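Local atomic coordinates of 2-oxoglutarate-dependent dioxygenase tropC (Talaromyces stipitatus, PDB entry 6XJJ), a protein that acts as a non-haem iron, 2-oxoglutarate-dependent dioxygenase in the fungal biosynthesis of tropolones. Residues M179-L184 / I220-L225; G247-L252 / I283-T288. One frame throughout, in Å; residues are numbered along the deposited sequence.

Interaction 1 of 2, residues M179-L184 / I220-L225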
loop_
_atom_site.group_PDB
_atom_site.type_symbol
_atom_site.label_atom_id
_atom_site.label_comp_id
_atom_site.label_asym_id
_atom_site.label_seq_id
_atom_site.Cartn_x
_atom_site.Cartn_y
_atom_site.Cartn_z
ATOM N N MET A 179 -13.676 3.401 5.433
ATOM C CA MET A 179 -14.135 2.106 4.939
ATOM C C MET A 179 -14.561 2.170 3.474
ATOM O O MET A 179 -14.379 1.190 2.739
ATOM C CB MET A 179 -15.283 1.593 5.802
ATOM C CG MET A 179 -14.919 1.296 7.258
ATOM S SD MET A 179 -13.553 0.134 7.483
ATOM C CE MET A 179 -14.180 -1.311 6.628
ATOM N N GLU A 180 -15.133 3.295 3.031
ATOM C CA GLU A 180 -15.447 3.445 1.613
ATOM C C GLU A 180 -14.184 3.427 0.764
ATOM O O GLU A 180 -14.137 2.756 -0.273
ATOM C CB GLU A 180 -16.235 4.732 1.363
ATOM C CG GLU A 180 -17.673 4.727 1.872
ATOM C CD GLU A 180 -18.372 6.052 1.608
ATOM O OE1 GLU A 180 -17.705 6.982 1.098
ATOM O OE2 GLU A 180 -19.575 6.173 1.930
ATOM N N TYR A 181 -13.143 4.152 1.188
ATOM C CA TYR A 181 -11.882 4.136 0.456
ATOM C C TYR A 181 -11.300 2.727 0.417
ATOM O O TYR A 181 -10.808 2.277 -0.626
ATOM C CB TYR A 181 -10.896 5.107 1.104
ATOM C CG TYR A 181 -9.599 5.264 0.351
ATOM C CD1 TYR A 181 -9.500 6.157 -0.702
ATOM C CD2 TYR A 181 -8.481 4.508 0.679
ATOM C CE1 TYR A 181 -8.318 6.314 -1.399
ATOM C CE2 TYR A 181 -7.295 4.650 -0.017
ATOM C CZ TYR A 181 -7.223 5.556 -1.059
ATOM O OH TYR A 181 -6.052 5.715 -1.759
ATOM N N ARG A 182 -11.356 2.014 1.547
ATOM C CA ARG A 182 -10.955 0.609 1.570
ATOM C C ARG A 182 -11.644 -0.193 0.474
ATOM O O ARG A 182 -11.008 -1.018 -0.194
ATOM C CB ARG A 182 -11.255 -0.008 2.938
ATOM C CG ARG A 182 -10.320 0.443 4.059
ATOM C CD ARG A 182 -10.663 -0.252 5.372
ATOM N NE ARG A 182 -10.464 -1.688 5.230
ATOM C CZ ARG A 182 -9.279 -2.289 5.295
ATOM N NH1 ARG A 182 -8.166 -1.591 5.503
ATOM N NH2 ARG A 182 -9.197 -3.599 5.131
ATOM N N ALA A 183 -12.945 0.018 0.279
ATOM C CA ALA A 183 -13.663 -0.730 -0.746
ATOM C C ALA A 183 -13.129 -0.405 -2.134
ATOM O O ALA A 183 -12.891 -1.305 -2.950
ATOM C CB ALA A 183 -15.153 -0.429 -0.658
ATOM N N LEU A 184 -12.942 0.884 -2.427
ATOM C CA LEU A 184 -12.340 1.267 -3.700
ATOM C C LEU A 184 -10.963 0.645 -3.858
ATOM O O LEU A 184 -10.606 0.187 -4.948
ATOM C CB LEU A 184 -12.252 2.789 -3.808
ATOM C CG LEU A 184 -13.563 3.568 -3.834
ATOM C CD1 LEU A 184 -13.293 5.062 -3.765
ATOM C CD2 LEU A 184 -14.344 3.242 -5.080
ATOM N N ILE A 220 -6.259 -7.545 4.032
ATOM C CA ILE A 220 -6.058 -6.259 3.375
ATOM C C ILE A 220 -5.938 -5.145 4.406
ATOM O O ILE A 220 -6.896 -4.395 4.638
ATOM C CB ILE A 220 -7.190 -5.969 2.382
ATOM C CG1 ILE A 220 -8.544 -6.284 3.021
ATOM C CG2 ILE A 220 -6.963 -6.743 1.099
ATOM C CD1 ILE A 220 -9.724 -5.796 2.226
ATOM N N PRO A 221 -4.781 -4.989 5.029
ATOM C CA PRO A 221 -4.556 -3.806 5.852
ATOM C C PRO A 221 -4.300 -2.567 5.014
ATOM O O PRO A 221 -3.824 -2.622 3.877
ATOM C CB PRO A 221 -3.321 -4.187 6.675
ATOM C CG PRO A 221 -2.576 -5.098 5.808
ATOM C CD PRO A 221 -3.602 -5.872 5.010
ATOM N N MET A 222 -4.680 -1.443 5.601
ATOM C CA MET A 222 -4.396 -0.108 5.106
ATOM C C MET A 222 -3.792 0.685 6.249
ATOM O O MET A 222 -4.112 0.436 7.412
ATOM C CB MET A 222 -5.662 0.584 4.636
ATOM C CG MET A 222 -5.447 1.934 3.899
ATOM S SD MET A 222 -6.942 2.852 3.569
ATOM C CE MET A 222 -7.724 1.765 2.455
ATOM N N ARG A 223 -2.931 1.648 5.914
ATOM C CA ARG A 223 -2.352 2.534 6.916
ATOM C C ARG A 223 -2.514 3.982 6.481
ATOM O O ARG A 223 -2.245 4.326 5.325
ATOM C CB ARG A 223 -0.869 2.227 7.169
ATOM C CG ARG A 223 -0.651 0.821 7.690
ATOM C CD ARG A 223 0.687 0.616 8.369
ATOM N NE ARG A 223 0.846 -0.767 8.812
ATOM C CZ ARG A 223 1.814 -1.185 9.616
ATOM N NH1 ARG A 223 2.682 -0.318 10.113
ATOM N NH2 ARG A 223 1.882 -2.461 9.969
ATOM N N LEU A 224 -2.963 4.819 7.412
ATOM C CA LEU A 224 -2.932 6.263 7.242
ATOM C C LEU A 224 -1.621 6.762 7.835
ATOM O O LEU A 224 -1.288 6.427 8.976
ATOM C CB LEU A 224 -4.121 6.932 7.935
ATOM C CG LEU A 224 -5.522 6.444 7.549
ATOM C CD1 LEU A 224 -6.581 7.230 8.321
ATOM C CD2 LEU A 224 -5.772 6.499 6.045
ATOM N N LEU A 225 -0.881 7.548 7.063
ATOM C CA LEU A 225 0.506 7.862 7.373
ATOM C C LEU A 225 0.694 9.365 7.516
ATOM O O LEU A 225 0.159 10.148 6.719
ATOM C CB LEU A 225 1.428 7.317 6.280
ATOM C CG LEU A 225 1.454 5.788 6.167
ATOM C CD1 LEU A 225 2.067 5.322 4.856
ATOM C CD2 LEU A 225 2.241 5.212 7.320
#
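R182 reaches from the long helix 171-204 to the carbonyl oxygen of I220, in the loop that leads into strand 222-227. The I220 oxygen lies at the edge of the guanidinium, near its plane, and both terminal nitrogens turn to it. NH2 is the nearer to I220 O, at a modelled 2.5 Å that is doubtfully short; NH1 adds a weak bond to I220 O at 3.2 Å. A bend at chi3 (63°) swings the guanidinium toward the loop. NH1 has a further, weak bond to T144 OG1.

M222 comes the other way, its chain sliding past that of R182. Extended until chi3 (-65°), it turns there and brings CE to 3.3 Å from R182 CG and 3.4 Å from Y181 CD2. Y181 receives CE at its ring edge, and M222 SD lies 4.9 Å from the ring centroid, a Met-aromatic contact. Methionine suits this place because its unbranched, flexible chain can pass beside the arginine while its sulfur and methyl meet an aromatic edge. Arginine's methylenes join this apolar packing, and the I220 carbonyl, with the weak T144 bond, probably compensates part of the buried guanidinium's polarity and sets its rotation.

Interaction 2 of 2, residues G247-L252 / I283-T288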
loop_
_atom_site.group_PDB
_atom_site.type_symbol
_atom_site.label_atom_id
_atom_site.label_comp_id
_atom_site.label_asym_id
_atom_site.label_seq_id
_atom_site.Cartn_x
_atom_site.Cartn_y
_atom_site.Cartn_z
ATOM N N GLY A 247 3.966 -8.502 1.688
ATOM C CA GLY A 247 2.780 -9.068 1.068
ATOM C C GLY A 247 2.864 -9.324 -0.424
ATOM O O GLY A 247 3.904 -9.730 -0.952
ATOM N N CYS A 248 1.745 -9.098 -1.115
ATOM C CA CYS A 248 1.647 -9.322 -2.550
ATOM C C CYS A 248 1.654 -8.018 -3.336
ATOM O O CYS A 248 2.557 -7.791 -4.150
ATOM C CB CYS A 248 0.374 -10.125 -2.856
ATOM S SG CYS A 248 0.309 -11.783 -2.113
ATOM N N VAL A 249 0.668 -7.149 -3.112
ATOM C CA VAL A 249 0.528 -5.897 -3.845
ATOM C C VAL A 249 0.317 -4.780 -2.831
ATOM O O VAL A 249 -0.371 -4.971 -1.824
ATOM C CB VAL A 249 -0.640 -5.955 -4.855
ATOM C CG1 VAL A 249 -0.797 -4.617 -5.590
ATOM C CG2 VAL A 249 -0.433 -7.107 -5.841
ATOM N N SER A 250 0.941 -3.627 -3.077
ATOM C CA SER A 250 0.725 -2.440 -2.263
ATOM C C SER A 250 0.315 -1.297 -3.178
ATOM O O SER A 250 0.831 -1.171 -4.294
ATOM C CB SER A 250 1.974 -2.051 -1.462
ATOM O OG SER A 250 2.379 -3.096 -0.589
ATOM N N ILE A 251 -0.613 -0.469 -2.703
ATOM C CA ILE A 251 -1.148 0.646 -3.479
ATOM C C ILE A 251 -1.057 1.887 -2.604
ATOM O O ILE A 251 -1.690 1.947 -1.542
ATOM C CB ILE A 251 -2.605 0.422 -3.916
ATOM C CG1 ILE A 251 -2.768 -0.933 -4.600
ATOM C CG2 ILE A 251 -3.001 1.536 -4.878
ATOM C CD1 ILE A 251 -4.206 -1.315 -4.876
ATOM N N LEU A 252 -0.303 2.882 -3.058
ATOM C CA LEU A 252 0.018 4.050 -2.256
ATOM C C LEU A 252 -0.595 5.285 -2.897
ATOM O O LEU A 252 -0.569 5.435 -4.123
ATOM C CB LEU A 252 1.540 4.232 -2.144
ATOM C CG LEU A 252 2.130 5.390 -1.336
ATOM C CD1 LEU A 252 1.985 5.143 0.162
ATOM C CD2 LEU A 252 3.585 5.621 -1.733
ATOM N N ILE A 283 2.149 1.574 -7.230
ATOM C CA ILE A 283 1.935 0.143 -7.112
ATOM C C ILE A 283 3.298 -0.513 -7.025
ATOM O O ILE A 283 4.180 -0.218 -7.838
ATOM C CB ILE A 283 1.159 -0.409 -8.318
ATOM C CG1 ILE A 283 -0.129 0.382 -8.572
ATOM C CG2 ILE A 283 0.882 -1.894 -8.136
ATOM C CD1 ILE A 283 -1.104 0.375 -7.445
ATOM N N ASN A 284 3.479 -1.388 -6.042
ATOM C CA ASN A 284 4.682 -2.204 -5.995
ATOM C C ASN A 284 4.357 -3.617 -5.542
ATOM O O ASN A 284 3.346 -3.875 -4.882
ATOM C CB ASN A 284 5.729 -1.640 -5.049
ATOM C CG ASN A 284 5.226 -1.528 -3.650
ATOM O OD1 ASN A 284 4.082 -1.150 -3.436
ATOM N ND2 ASN A 284 6.002 -2.025 -2.703
ATOM N N MET A 285 5.267 -4.520 -5.874
ATOM C CA MET A 285 5.166 -5.924 -5.519
ATOM C C MET A 285 5.865 -6.184 -4.184
ATOM O O MET A 285 6.824 -5.498 -3.816
ATOM C CB MET A 285 5.810 -6.774 -6.611
ATOM C CG MET A 285 5.284 -6.495 -8.025
ATOM S SD MET A 285 3.564 -6.982 -8.326
ATOM C CE MET A 285 2.672 -5.451 -8.014
ATOM N N GLY A 286 5.371 -7.191 -3.461
ATOM C CA GLY A 286 5.937 -7.603 -2.198
ATOM C C GLY A 286 6.682 -8.928 -2.300
ATOM O O GLY A 286 6.791 -9.548 -3.356
ATOM N N ASP A 287 7.192 -9.362 -1.144
ATOM C CA ASP A 287 8.027 -10.560 -1.097
ATOM C C ASP A 287 7.227 -11.821 -1.416
ATOM O O ASP A 287 7.727 -12.729 -2.092
ATOM C CB ASP A 287 8.679 -10.676 0.280
ATOM C CG ASP A 287 9.656 -9.552 0.557
ATOM O OD1 ASP A 287 10.099 -8.901 -0.412
ATOM O OD2 ASP A 287 9.959 -9.305 1.744
ATOM N N THR A 288 5.988 -11.906 -0.927
ATOM C CA THR A 288 5.153 -13.065 -1.233
ATOM C C THR A 288 4.925 -13.200 -2.734
ATOM O O THR A 288 4.969 -14.310 -3.277
ATOM C CB THR A 288 3.820 -12.960 -0.494
ATOM O OG1 THR A 288 4.061 -12.938 0.919
ATOM C CG2 THR A 288 2.923 -14.140 -0.820
#
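The carboxamide of N284 meets S250 through its OD1 end, 3.0 Å from S250 CB, while ND2 is bonded to D245 OD2. S250 OG bonds to that same D245 oxygen. In this double-stranded beta-helix (jelly-roll) fold D245 is an iron ligand, so the serine and asparagine, small and polar, form a second shell that probably positions its carboxylate. They are an antiparallel hydrogen-bonded pair of strands 249-253 and 281-285: S250 N to N284 O is 3.0 Å, with the donor nearly along the C=O axis, and N284 N returns to S250 O. With chi1 at 59°, CG of N284 sits between the backbone N and the carbonyl carbon, and OD1 comes up against S250 CB.

The other face is apolar, and I251 and I283 pack there on helix 171-204. These two run alongside each other in the same direction, I283 CD1 3.4 Å from I251 CG2, and V249 CG2 meets M285 CE at 4.1 Å. Toward strand 311-318, C248 and V249 both face L318, a classic beta bulge. G286, the N-cap of helix 287-292, has no side chain to obstruct the G247 carbonyl, whose oxygen accepts a weak bond from T288 N. Alongside, T288 CG2 rests 3.7 Å from C248 SG.

In the fold
The two interactions lie about 14 Å apart between centres, do not touch, and follow one another along the chain, 179-184/220-225 closing before 247-252/283-288 opens. Both belong to the large mixed sheet, where strand 311-318 separates strand 222-227 of interaction 1 from strand 249-253 of interaction 2. Helix 171-204 spans both: Y181 and R182 serve interaction 1, and further along M185, V189 and I192 cover I251. Interaction 1 joins this helix to the sheet and to the loop before strand 222-227, whereas interaction 2 pairs strands beside the iron held by H243, D245 and H302. R311, on the strand between, is predicted to bind 2-oxoglutarate.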